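Local coordinates for protein esterase (Xanthomonas oryzae pv. oryzae, PDB 3H2G) that degrades the rice cell wall as an esterase and acts as a virulence factor of the bacterium, at residues E73-S76 with G77-L81; R92-Q96 with A97-R101; L275-M278 with F279-T283. One frame throughout, in Å; residues are numbered along the deposited sequence.

Contact 1 (E73-S76 with G77-L81); sequences ERCS and GPYPL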
ATOM      1  N   GLU A  73      17.869 -18.154  18.268  1.00 14.23           N
ATOM      2  CA  GLU A  73      19.105 -18.928  18.173  1.00 17.71           C
ATOM      3  C   GLU A  73      19.478 -19.327  16.746  1.00 18.68           C
ATOM      4  O   GLU A  73      20.657 -19.459  16.423  1.00 21.44           O
ATOM      5  CB  GLU A  73      19.004 -20.184  19.042  1.00 19.46           C
ATOM      6  CG  GLU A  73      17.733 -20.985  18.829  1.00 24.09           C
ATOM      7  CD  GLU A  73      17.711 -22.270  19.631  1.00 28.05           C
ATOM      8  OE1 GLU A  73      18.045 -22.229  20.835  1.00 29.77           O
ATOM      9  OE2 GLU A  73      17.354 -23.321  19.059  1.00 31.12           O
ATOM     10  N   ARG A  74      18.476 -19.525  15.897  1.00 18.60           N
ATOM     11  CA  ARG A  74      18.720 -19.906  14.509  1.00 18.73           C
ATOM     12  C   ARG A  74      18.502 -18.683  13.636  1.00 17.60           C
ATOM     13  O   ARG A  74      18.390 -18.790  12.415  1.00 16.82           O
ATOM     14  CB  ARG A  74      17.734 -20.993  14.080  1.00 20.69           C
ATOM     15  CG  ARG A  74      17.624 -22.161  15.041  1.00 24.55           C
ATOM     16  CD  ARG A  74      16.555 -23.137  14.578  1.00 28.00           C
ATOM     17  NE  ARG A  74      16.369 -24.234  15.524  1.00 30.37           N
ATOM     18  CZ  ARG A  74      15.528 -25.246  15.338  1.00 31.45           C
ATOM     19  NH1 ARG A  74      14.792 -25.305  14.236  1.00 32.08           N
ATOM     20  NH2 ARG A  74      15.423 -26.199  16.253  1.00 31.67           N
ATOM     21  N   CYS A  75      18.468 -17.517  14.269  1.00 15.52           N
ATOM     22  CA  CYS A  75      18.188 -16.281  13.558  1.00 15.71           C
ATOM     23  C   CYS A  75      19.073 -15.092  13.924  1.00 16.64           C
ATOM     24  O   CYS A  75      18.570 -14.003  14.195  1.00 15.96           O
ATOM     25  CB  CYS A  75      16.730 -15.926  13.815  1.00 13.08           C
ATOM     26  SG  CYS A  75      16.093 -14.467  12.953  1.00 10.82           S
ATOM     27  N   SER A  76      20.387 -15.287  13.935  1.00 18.67           N
ATOM     28  CA  SER A  76      21.291 -14.192  14.263  1.00 19.07           C
ATOM     29  C   SER A  76      21.297 -13.192  13.109  1.00 18.07           C
ATOM     30  O   SER A  76      21.018 -13.553  11.964  1.00 18.42           O
ATOM     31  CB  SER A  76      22.706 -14.723  14.500  1.00 20.79           C
ATOM     32  OG  SER A  76      23.204 -15.371  13.341  1.00 23.04           O
ATOM     33  N   GLY A  77      21.606 -11.935  13.409  1.00 17.71           N
ATOM     34  CA  GLY A  77      21.644 -10.924  12.367  1.00 15.43           C
ATOM     35  C   GLY A  77      22.892 -11.050  11.512  1.00 14.68           C
ATOM     36  O   GLY A  77      23.586 -12.067  11.588  1.00 12.81           O
ATOM     37  N   PRO A  78      23.211 -10.040  10.682  1.00 12.50           N
ATOM     38  CA  PRO A  78      22.466  -8.788  10.498  1.00 10.65           C
ATOM     39  C   PRO A  78      21.216  -9.041   9.662  1.00  8.64           C
ATOM     40  O   PRO A  78      21.157 -10.016   8.915  1.00  7.72           O
ATOM     41  CB  PRO A  78      23.459  -7.888   9.756  1.00 11.62           C
ATOM     42  CG  PRO A  78      24.797  -8.531   9.990  1.00 15.06           C
ATOM     43  CD  PRO A  78      24.484  -9.991   9.946  1.00 13.50           C
ATOM     44  N   TYR A  79      20.235  -8.151   9.771  1.00  8.28           N
ATOM     45  CA  TYR A  79      18.983  -8.306   9.034  1.00  5.79           C
ATOM     46  C   TYR A  79      18.738  -7.184   8.041  1.00  5.22           C
ATOM     47  O   TYR A  79      19.120  -6.040   8.273  1.00  4.83           O
ATOM     48  CB  TYR A  79      17.790  -8.308   9.993  1.00  6.32           C
ATOM     49  CG  TYR A  79      17.947  -9.183  11.208  1.00  6.73           C
ATOM     50  CD1 TYR A  79      17.984 -10.570  11.092  1.00  7.00           C
ATOM     51  CD2 TYR A  79      18.051  -8.621  12.478  1.00  7.81           C
ATOM     52  CE1 TYR A  79      18.121 -11.382  12.218  1.00  7.37           C
ATOM     53  CE2 TYR A  79      18.186  -9.420  13.610  1.00  9.53           C
ATOM     54  CZ  TYR A  79      18.221 -10.798  13.472  1.00  8.58           C
ATOM     55  OH  TYR A  79      18.365 -11.587  14.590  1.00 10.42           O
ATOM     56  N   PRO A  80      18.086  -7.502   6.915  1.00  5.08           N
ATOM     57  CA  PRO A  80      17.794  -6.467   5.921  1.00  5.25           C
ATOM     58  C   PRO A  80      16.584  -5.697   6.465  1.00  6.09           C
ATOM     59  O   PRO A  80      15.832  -6.226   7.287  1.00  5.80           O
ATOM     60  CB  PRO A  80      17.449  -7.278   4.676  1.00  5.83           C
ATOM     61  CG  PRO A  80      16.786  -8.498   5.255  1.00  6.03           C
ATOM     62  CD  PRO A  80      17.698  -8.836   6.419  1.00  6.05           C
ATOM     63  N   LEU A  81      16.410  -4.455   6.026  1.00  6.85           N
ATOM     64  CA  LEU A  81      15.286  -3.637   6.472  1.00  5.51           C
ATOM     65  C   LEU A  81      14.283  -3.515   5.333  1.00  6.37           C
ATOM     66  O   LEU A  81      14.594  -2.949   4.287  1.00  8.58           O
ATOM     67  CB  LEU A  81      15.769  -2.241   6.880  1.00  6.26           C
ATOM     68  CG  LEU A  81      14.681  -1.258   7.329  1.00  8.61           C
ATOM     69  CD1 LEU A  81      14.000  -1.783   8.576  1.00 12.03           C
ATOM     70  CD2 LEU A  81      15.298   0.111   7.600  1.00 12.38           C
TER
HETATM   71  O   HOH W   1      21.385 -12.754   9.040  1.00 25.29           O
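The phenol oxygen Tyr79 OH donates a very short hydrogen bond of 2.5 Å to Cys75 O. The carbonyl oxygen lies at the edge of the Tyr79 ring, in its plane. The phenol spans the turn, so that its OH meets the carbonyl four residues back along the chain. The side chain leaves the backbone with CG anti to its own carbonyl carbon (chi1 -46°), which turns the ring back along the preceding turn. Gly77 sits over one face of this ring. Gly77 CA lies 3.5 Å above the plane of the Tyr79 ring, displaced toward the rim. The sulfur of Cys75 also approaches the ring, in a sulfur-aromatic contact. Cys75 SG stands 3.8 Å from Tyr79 CE1. The approach is oblique, 64° off the ring normal.

The turn joins strand 60-71 to strand 79-85 of the central sheet in this protein of the alpha/beta-hydrolase clan. Cys75 forms a disulfide with Cys42, just ahead of strand 43-54, which ties the loop covalently to the start of that strand.

The turn also contains a cis peptide bond, between Gly77 and Pro78. A water spans its two sides. It donates to Ser76 O at 3.1 Å and to Pro78 O at 2.8 Å. Two backbone carbonyls two residues apart thus share one solvent molecule. Beyond the loop, Tyr79 is buried and begins the strand. Its side chain packs on Pro70, Val119, Thr164 and Pro165. Its backbone bonds to Pro165 and Ser167, on the side of the sheet where strand 169-175 runs.

Contact 2 (R92-Q96 with A97-R101); sequences RAQEQ and AKEIR
The first turn of helix 96-102 begins here, with Glu95 at the N-cap position. Its backbone oxygen Glu95 O accepts from Glu99 N at 3.1 Å. In the next step, Gln96 O accepts from Ile100 N at 3.0 Å. The carboxylate of Glu95 turns to Lys98, one turn further on. The two side chains lie side by side and point the same way. Lys98 NZ makes a salt bridge of 2.9 Å to Glu95 OE1. It comes on the syn side of that oxygen, 24° out of the carboxylate plane. The Lys98 chain is extended as far as its last torsion and bends there (chi4 61°), which swings NZ over to the acid. The stronger polar partner of Lys98 NZ is Glu48 of strand 43-54, so the ammonium is shared by two acids and probably eases their mutual repulsion. A water donates to the other oxygen, Glu95 OE2, at 2.8 Å.

This turn of helix follows strand 79-85 and packs against the antiparallel edge of the central sheet, in a region related to the secretory lipases. Ala97 rests on Leu13, Glu48 and Val66, from three strands there. The backbone amide of Gln96, at the start of the helix, is bonded to Asp124.

Gln94 approaches from before the helix. Its amide nitrogen Gln94 NE2 makes a weak bond of 3.2 Å to Glu99 OE1. The amide and carboxylate planes stand 63° apart. A second weak bond goes from Gln94 NE2 to Glu95 O. A water joins the pair as well, donating to Glu99 OE1 at 2.7 Å and accepting from Gln94 NE2.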
ATOM      1  N   ARG A  92     -10.252   5.250   9.995  1.00  7.06           N
ATOM      2  CA  ARG A  92      -9.272   6.230  10.452  1.00  6.44           C
ATOM      3  C   ARG A  92      -8.364   5.808  11.605  1.00  6.71           C
ATOM      4  O   ARG A  92      -7.154   6.011  11.546  1.00  5.74           O
ATOM      5  CB  ARG A  92      -9.983   7.537  10.830  1.00  8.32           C
ATOM      6  CG  ARG A  92      -9.099   8.522  11.592  1.00 11.77           C
ATOM      7  CD  ARG A  92      -9.802   9.843  11.858  1.00 14.92           C
ATOM      8  NE  ARG A  92      -9.777  10.720  10.691  1.00 19.54           N
ATOM      9  CZ  ARG A  92     -10.850  11.079   9.992  1.00 18.62           C
ATOM     10  NH1 ARG A  92     -12.055  10.637  10.337  1.00 18.81           N
ATOM     11  NH2 ARG A  92     -10.715  11.886   8.947  1.00 17.19           N
ATOM     12  N   ALA A  93      -8.942   5.211  12.642  1.00  7.49           N
ATOM     13  CA  ALA A  93      -8.174   4.820  13.827  1.00  8.38           C
ATOM     14  C   ALA A  93      -7.302   3.568  13.713  1.00  9.30           C
ATOM     15  O   ALA A  93      -6.466   3.315  14.580  1.00  8.62           O
ATOM     16  CB  ALA A  93      -9.126   4.668  15.013  1.00  8.30           C
ATOM     17  N   GLN A  94      -7.488   2.796  12.649  1.00  8.15           N
ATOM     18  CA  GLN A  94      -6.743   1.556  12.457  1.00  8.43           C
ATOM     19  C   GLN A  94      -5.220   1.669  12.517  1.00  6.94           C
ATOM     20  O   GLN A  94      -4.616   2.488  11.824  1.00  7.22           O
ATOM     21  CB  GLN A  94      -7.138   0.918  11.123  1.00  9.91           C
ATOM     22  CG  GLN A  94      -6.626  -0.500  10.954  1.00 13.46           C
ATOM     23  CD  GLN A  94      -7.134  -1.419  12.044  1.00 16.40           C
ATOM     24  OE1 GLN A  94      -8.329  -1.458  12.328  1.00 17.00           O
ATOM     25  NE2 GLN A  94      -6.226  -2.164  12.663  1.00 21.35           N
ATOM     26  N   GLU A  95      -4.615   0.829  13.352  1.00  6.59           N
ATOM     27  CA  GLU A  95      -3.161   0.771  13.509  1.00  7.44           C
ATOM     28  C   GLU A  95      -2.714  -0.654  13.164  1.00  6.77           C
ATOM     29  O   GLU A  95      -3.191  -1.619  13.764  1.00  5.72           O
ATOM     30  CB  GLU A  95      -2.764   1.077  14.953  1.00  8.01           C
ATOM     31  CG  GLU A  95      -3.081   2.485  15.427  1.00 10.47           C
ATOM     32  CD  GLU A  95      -2.946   2.622  16.933  1.00 12.31           C
ATOM     33  OE1 GLU A  95      -1.945   2.126  17.492  1.00 10.59           O
ATOM     34  OE2 GLU A  95      -3.839   3.228  17.558  1.00 12.22           O
ATOM     35  N   GLN A  96      -1.803  -0.793  12.206  1.00  6.19           N
ATOM     36  CA  GLN A  96      -1.330  -2.120  11.812  1.00  6.18           C
ATOM     37  C   GLN A  96      -0.766  -2.937  12.974  1.00  6.59           C
ATOM     38  O   GLN A  96      -1.014  -4.139  13.075  1.00  5.59           O
ATOM     39  CB  GLN A  96      -0.244  -2.016  10.745  1.00  7.39           C
ATOM     40  CG  GLN A  96      -0.682  -1.408   9.435  1.00  8.71           C
ATOM     41  CD  GLN A  96       0.485  -1.256   8.488  1.00  8.69           C
ATOM     42  OE1 GLN A  96       0.890  -2.210   7.820  1.00  8.48           O
ATOM     43  NE2 GLN A  96       1.054  -0.059   8.445  1.00  8.12           N
ATOM     44  N   ALA A  97       0.009  -2.286  13.836  1.00  6.41           N
ATOM     45  CA  ALA A  97       0.627  -2.966  14.970  1.00  6.91           C
ATOM     46  C   ALA A  97      -0.400  -3.625  15.883  1.00  7.71           C
ATOM     47  O   ALA A  97      -0.249  -4.784  16.268  1.00  7.04           O
ATOM     48  CB  ALA A  97       1.484  -1.986  15.764  1.00  6.32           C
ATOM     49  N   LYS A  98      -1.448  -2.888  16.227  1.00  8.17           N
ATOM     50  CA  LYS A  98      -2.479  -3.432  17.098  1.00  8.90           C
ATOM     51  C   LYS A  98      -3.306  -4.508  16.402  1.00  9.31           C
ATOM     52  O   LYS A  98      -3.800  -5.432  17.050  1.00 10.38           O
ATOM     53  CB  LYS A  98      -3.373  -2.305  17.622  1.00  9.21           C
ATOM     54  CG  LYS A  98      -2.666  -1.446  18.665  1.00  9.07           C
ATOM     55  CD  LYS A  98      -3.592  -0.436  19.316  1.00 10.81           C
ATOM     56  CE  LYS A  98      -2.911   0.244  20.498  1.00 10.85           C
ATOM     57  NZ  LYS A  98      -1.686   0.993  20.104  1.00  8.09           N
ATOM     58  N   GLU A  99      -3.450  -4.395  15.085  1.00  8.41           N
ATOM     59  CA  GLU A  99      -4.205  -5.381  14.321  1.00  9.27           C
ATOM     60  C   GLU A  99      -3.466  -6.723  14.347  1.00  9.11           C
ATOM     61  O   GLU A  99      -4.078  -7.774  14.530  1.00  8.55           O
ATOM     62  CB  GLU A  99      -4.388  -4.905  12.878  1.00 10.49           C
ATOM     63  CG  GLU A  99      -5.222  -5.827  11.996  1.00 14.03           C
ATOM     64  CD  GLU A  99      -6.594  -6.129  12.577  1.00 18.49           C
ATOM     65  OE1 GLU A  99      -7.222  -5.213  13.151  1.00 19.24           O
ATOM     66  OE2 GLU A  99      -7.050  -7.283  12.447  1.00 21.23           O
ATOM     67  N   ILE A 100      -2.147  -6.685  14.168  1.00  7.96           N
ATOM     68  CA  ILE A 100      -1.354  -7.911  14.195  1.00  7.80           C
ATOM     69  C   ILE A 100      -1.451  -8.518  15.592  1.00  8.67           C
ATOM     70  O   ILE A 100      -1.565  -9.735  15.752  1.00  8.60           O
ATOM     71  CB  ILE A 100       0.124  -7.626  13.845  1.00  8.75           C
ATOM     72  CG1 ILE A 100       0.222  -7.179  12.382  1.00  8.84           C
ATOM     73  CG2 ILE A 100       0.977  -8.867  14.088  1.00  8.63           C
ATOM     74  CD1 ILE A 100       1.625  -6.838  11.928  1.00 12.75           C
ATOM     75  N   ARG A 101      -1.424  -7.660  16.604  1.00  8.21           N
ATOM     76  CA  ARG A 101      -1.525  -8.120  17.982  1.00 10.04           C
ATOM     77  C   ARG A 101      -2.885  -8.790  18.183  1.00  9.41           C
ATOM     78  O   ARG A 101      -2.973  -9.862  18.784  1.00  8.81           O
ATOM     79  CB  ARG A 101      -1.360  -6.939  18.943  1.00 12.94           C
ATOM     80  CG  ARG A 101      -1.029  -7.351  20.369  1.00 19.23           C
ATOM     81  CD  ARG A 101      -2.248  -7.371  21.275  1.00 22.25           C
ATOM     82  NE  ARG A 101      -2.559  -6.046  21.808  1.00 25.47           N
ATOM     83  CZ  ARG A 101      -3.253  -5.115  21.164  1.00 26.19           C
ATOM     84  NH1 ARG A 101      -3.723  -5.357  19.949  1.00 27.62           N
ATOM     85  NH2 ARG A 101      -3.475  -3.937  21.735  1.00 24.70           N
TER
HETATM   86  O   HOH W   2      -6.765  -3.805  15.370  1.00 22.22           O
HETATM   87  O   HOH W   3      -3.901   3.498  20.319  1.00 19.44           O

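Contact 3 (L275-M278 with F279-T283); sequences LTDM and FLNDT
Met278 O is gripped twice at the end of helix 275-280. Thr283 N donates to Met278 O at 3.0 Å, nearly straight at 164°, in the carbonyl plane and on a lone pair. A water donates to the same oxygen at 2.8 Å and receives a weak bond from Thr283 OG1. Asp282 has a left-handed backbone. With the five-residue reach of the Thr283 bond, this resembles part of a Schellman ending.

Asn281 is the first residue to leave the helix. Its backbone amide Asn281 N still bonds to Asp277 O at 3.0 Å. Its side-chain nitrogen Asn281 ND2 faces Asp277 OD1 at 2.5 Å, a length too short to take at face value. Carboxylate and amide planes stand 76° apart. The other carboxylate oxygen of Asp277 bonds to Gln273.

The hydroxyl of Thr283 lies against CB and CG of Met278. The 3.0 Å from Thr283 OG1 to Met278 CB is tight, and its exact length is doubtful.

Lys264, at the end of helix 261-264, bonds to Thr283 O. Met278 and Phe279 pack on Leu233 of helix 231-246, and Phe279 meets Phe230 edge-to-face just before that helix.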
ATOM      1  N   LEU A 275     -13.644  -0.727   5.255  1.00 10.08           N
ATOM      2  CA  LEU A 275     -14.196  -0.985   3.929  1.00 12.46           C
ATOM      3  C   LEU A 275     -15.006  -2.276   3.947  1.00 13.44           C
ATOM      4  O   LEU A 275     -16.013  -2.400   3.247  1.00 11.72           O
ATOM      5  CB  LEU A 275     -13.075  -1.097   2.896  1.00 13.93           C
ATOM      6  CG  LEU A 275     -12.385   0.211   2.514  1.00 17.00           C
ATOM      7  CD1 LEU A 275     -11.211  -0.078   1.595  1.00 19.14           C
ATOM      8  CD2 LEU A 275     -13.388   1.136   1.835  1.00 17.04           C
ATOM      9  N   THR A 276     -14.555  -3.234   4.752  1.00 13.18           N
ATOM     10  CA  THR A 276     -15.237  -4.518   4.884  1.00 15.81           C
ATOM     11  C   THR A 276     -16.658  -4.292   5.383  1.00 14.64           C
ATOM     12  O   THR A 276     -17.619  -4.836   4.832  1.00 14.34           O
ATOM     13  CB  THR A 276     -14.512  -5.438   5.891  1.00 17.43           C
ATOM     14  OG1 THR A 276     -13.238  -5.823   5.362  1.00 21.26           O
ATOM     15  CG2 THR A 276     -15.340  -6.680   6.163  1.00 22.02           C
ATOM     16  N   ASP A 277     -16.779  -3.487   6.434  1.00 11.84           N
ATOM     17  CA  ASP A 277     -18.072  -3.171   7.022  1.00 12.15           C
ATOM     18  C   ASP A 277     -18.962  -2.459   6.005  1.00 11.02           C
ATOM     19  O   ASP A 277     -20.133  -2.801   5.844  1.00 10.07           O
ATOM     20  CB  ASP A 277     -17.874  -2.300   8.269  1.00 15.19           C
ATOM     21  CG  ASP A 277     -19.182  -1.793   8.847  1.00 19.74           C
ATOM     22  OD1 ASP A 277     -20.224  -2.447   8.637  1.00 23.05           O
ATOM     23  OD2 ASP A 277     -19.167  -0.744   9.527  1.00 24.52           O
ATOM     24  N   MET A 278     -18.399  -1.474   5.314  1.00  8.96           N
ATOM     25  CA  MET A 278     -19.162  -0.734   4.320  1.00  9.12           C
ATOM     26  C   MET A 278     -19.685  -1.631   3.206  1.00  8.49           C
ATOM     27  O   MET A 278     -20.832  -1.501   2.780  1.00  7.56           O
ATOM     28  CB  MET A 278     -18.310   0.378   3.707  1.00  9.12           C
ATOM     29  CG  MET A 278     -18.064   1.553   4.629  1.00 12.87           C
ATOM     30  SD  MET A 278     -17.196   2.869   3.758  1.00 18.06           S
ATOM     31  CE  MET A 278     -15.672   2.958   4.707  1.00 12.22           C
ATOM     32  N   PHE A 279     -18.842  -2.541   2.727  1.00  8.35           N
ATOM     33  CA  PHE A 279     -19.255  -3.426   1.650  1.00  9.00           C
ATOM     34  C   PHE A 279     -20.283  -4.472   2.073  1.00  9.29           C
ATOM     35  O   PHE A 279     -21.219  -4.768   1.331  1.00  9.58           O
ATOM     36  CB  PHE A 279     -18.046  -4.137   1.042  1.00  9.08           C
ATOM     37  CG  PHE A 279     -18.389  -4.968  -0.160  1.00  9.78           C
ATOM     38  CD1 PHE A 279     -18.861  -4.364  -1.319  1.00 11.06           C
ATOM     39  CD2 PHE A 279     -18.283  -6.353  -0.120  1.00 11.47           C
ATOM     40  CE1 PHE A 279     -19.228  -5.127  -2.424  1.00 10.94           C
ATOM     41  CE2 PHE A 279     -18.649  -7.127  -1.221  1.00 13.11           C
ATOM     42  CZ  PHE A 279     -19.122  -6.511  -2.374  1.00 11.66           C
ATOM     43  N   LEU A 280     -20.107  -5.044   3.258  1.00  9.58           N
ATOM     44  CA  LEU A 280     -21.038  -6.064   3.732  1.00  8.65           C
ATOM     45  C   LEU A 280     -22.403  -5.485   4.102  1.00 10.16           C
ATOM     46  O   LEU A 280     -23.430  -6.143   3.919  1.00  9.64           O
ATOM     47  CB  LEU A 280     -20.452  -6.796   4.945  1.00 10.54           C
ATOM     48  CG  LEU A 280     -21.333  -7.866   5.608  1.00 12.68           C
ATOM     49  CD1 LEU A 280     -21.640  -8.970   4.609  1.00 15.00           C
ATOM     50  CD2 LEU A 280     -20.625  -8.442   6.833  1.00 13.06           C
ATOM     51  N   ASN A 281     -22.421  -4.258   4.609  1.00  9.94           N
ATOM     52  CA  ASN A 281     -23.678  -3.650   5.022  1.00 11.25           C
ATOM     53  C   ASN A 281     -24.268  -2.601   4.084  1.00 11.55           C
ATOM     54  O   ASN A 281     -25.127  -1.814   4.481  1.00 12.09           O
ATOM     55  CB  ASN A 281     -23.525  -3.093   6.436  1.00 14.42           C
ATOM     56  CG  ASN A 281     -23.197  -4.183   7.442  1.00 17.53           C
ATOM     57  OD1 ASN A 281     -23.949  -5.149   7.594  1.00 18.96           O
ATOM     58  ND2 ASN A 281     -22.063  -4.044   8.121  1.00 18.34           N
ATOM     59  N   ASP A 282     -23.814  -2.611   2.836  1.00 10.37           N
ATOM     60  CA  ASP A 282     -24.309  -1.694   1.812  1.00 10.75           C
ATOM     61  C   ASP A 282     -24.354  -0.228   2.235  1.00 10.99           C
ATOM     62  O   ASP A 282     -25.360   0.446   2.016  1.00  9.97           O
ATOM     63  CB  ASP A 282     -25.719  -2.110   1.373  1.00 10.71           C
ATOM     64  CG  ASP A 282     -25.827  -3.587   1.064  1.00 11.07           C
ATOM     65  OD1 ASP A 282     -24.968  -4.110   0.326  1.00 12.85           O
ATOM     66  OD2 ASP A 282     -26.781  -4.225   1.557  1.00 13.23           O
ATOM     67  N   THR A 283     -23.281   0.276   2.832  1.00  9.78           N
ATOM     68  CA  THR A 283     -23.272   1.674   3.246  1.00 10.23           C
ATOM     69  C   THR A 283     -23.454   2.562   2.019  1.00 10.05           C
ATOM     70  O   THR A 283     -24.126   3.594   2.077  1.00  9.59           O
ATOM     71  CB  THR A 283     -21.966   2.038   3.963  1.00 11.28           C
ATOM     72  OG1 THR A 283     -20.859   1.849   3.073  1.00 20.71           O
ATOM     73  CG2 THR A 283     -21.783   1.156   5.181  1.00  5.86           C
TER
HETATM   74  O   HOH W   4     -20.998  -0.050   0.340  1.00 13.08           O

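How the contacts relate
The contacts follow one another along the chain without overlap. Contact 1 and contact 2 lie on consecutive elements, strand 79-85 and helix 96-102. Their centres are about 25 Å apart. Contact 3 comes much later, in the helices between strands 198-205 and 328-332. Its centre is about 19 Å from that of contact 2 and about 41 Å from that of contact 1. Contacts 1 and 3 lie on opposite sides of the chain's centre. None of the three touch, but Arg92 bonds through its backbone to Gly271, just before helix 275-280. Contact 2 thus lies between the central sheet and the helical region, which may belong to the substrate recognition module of this enzyme.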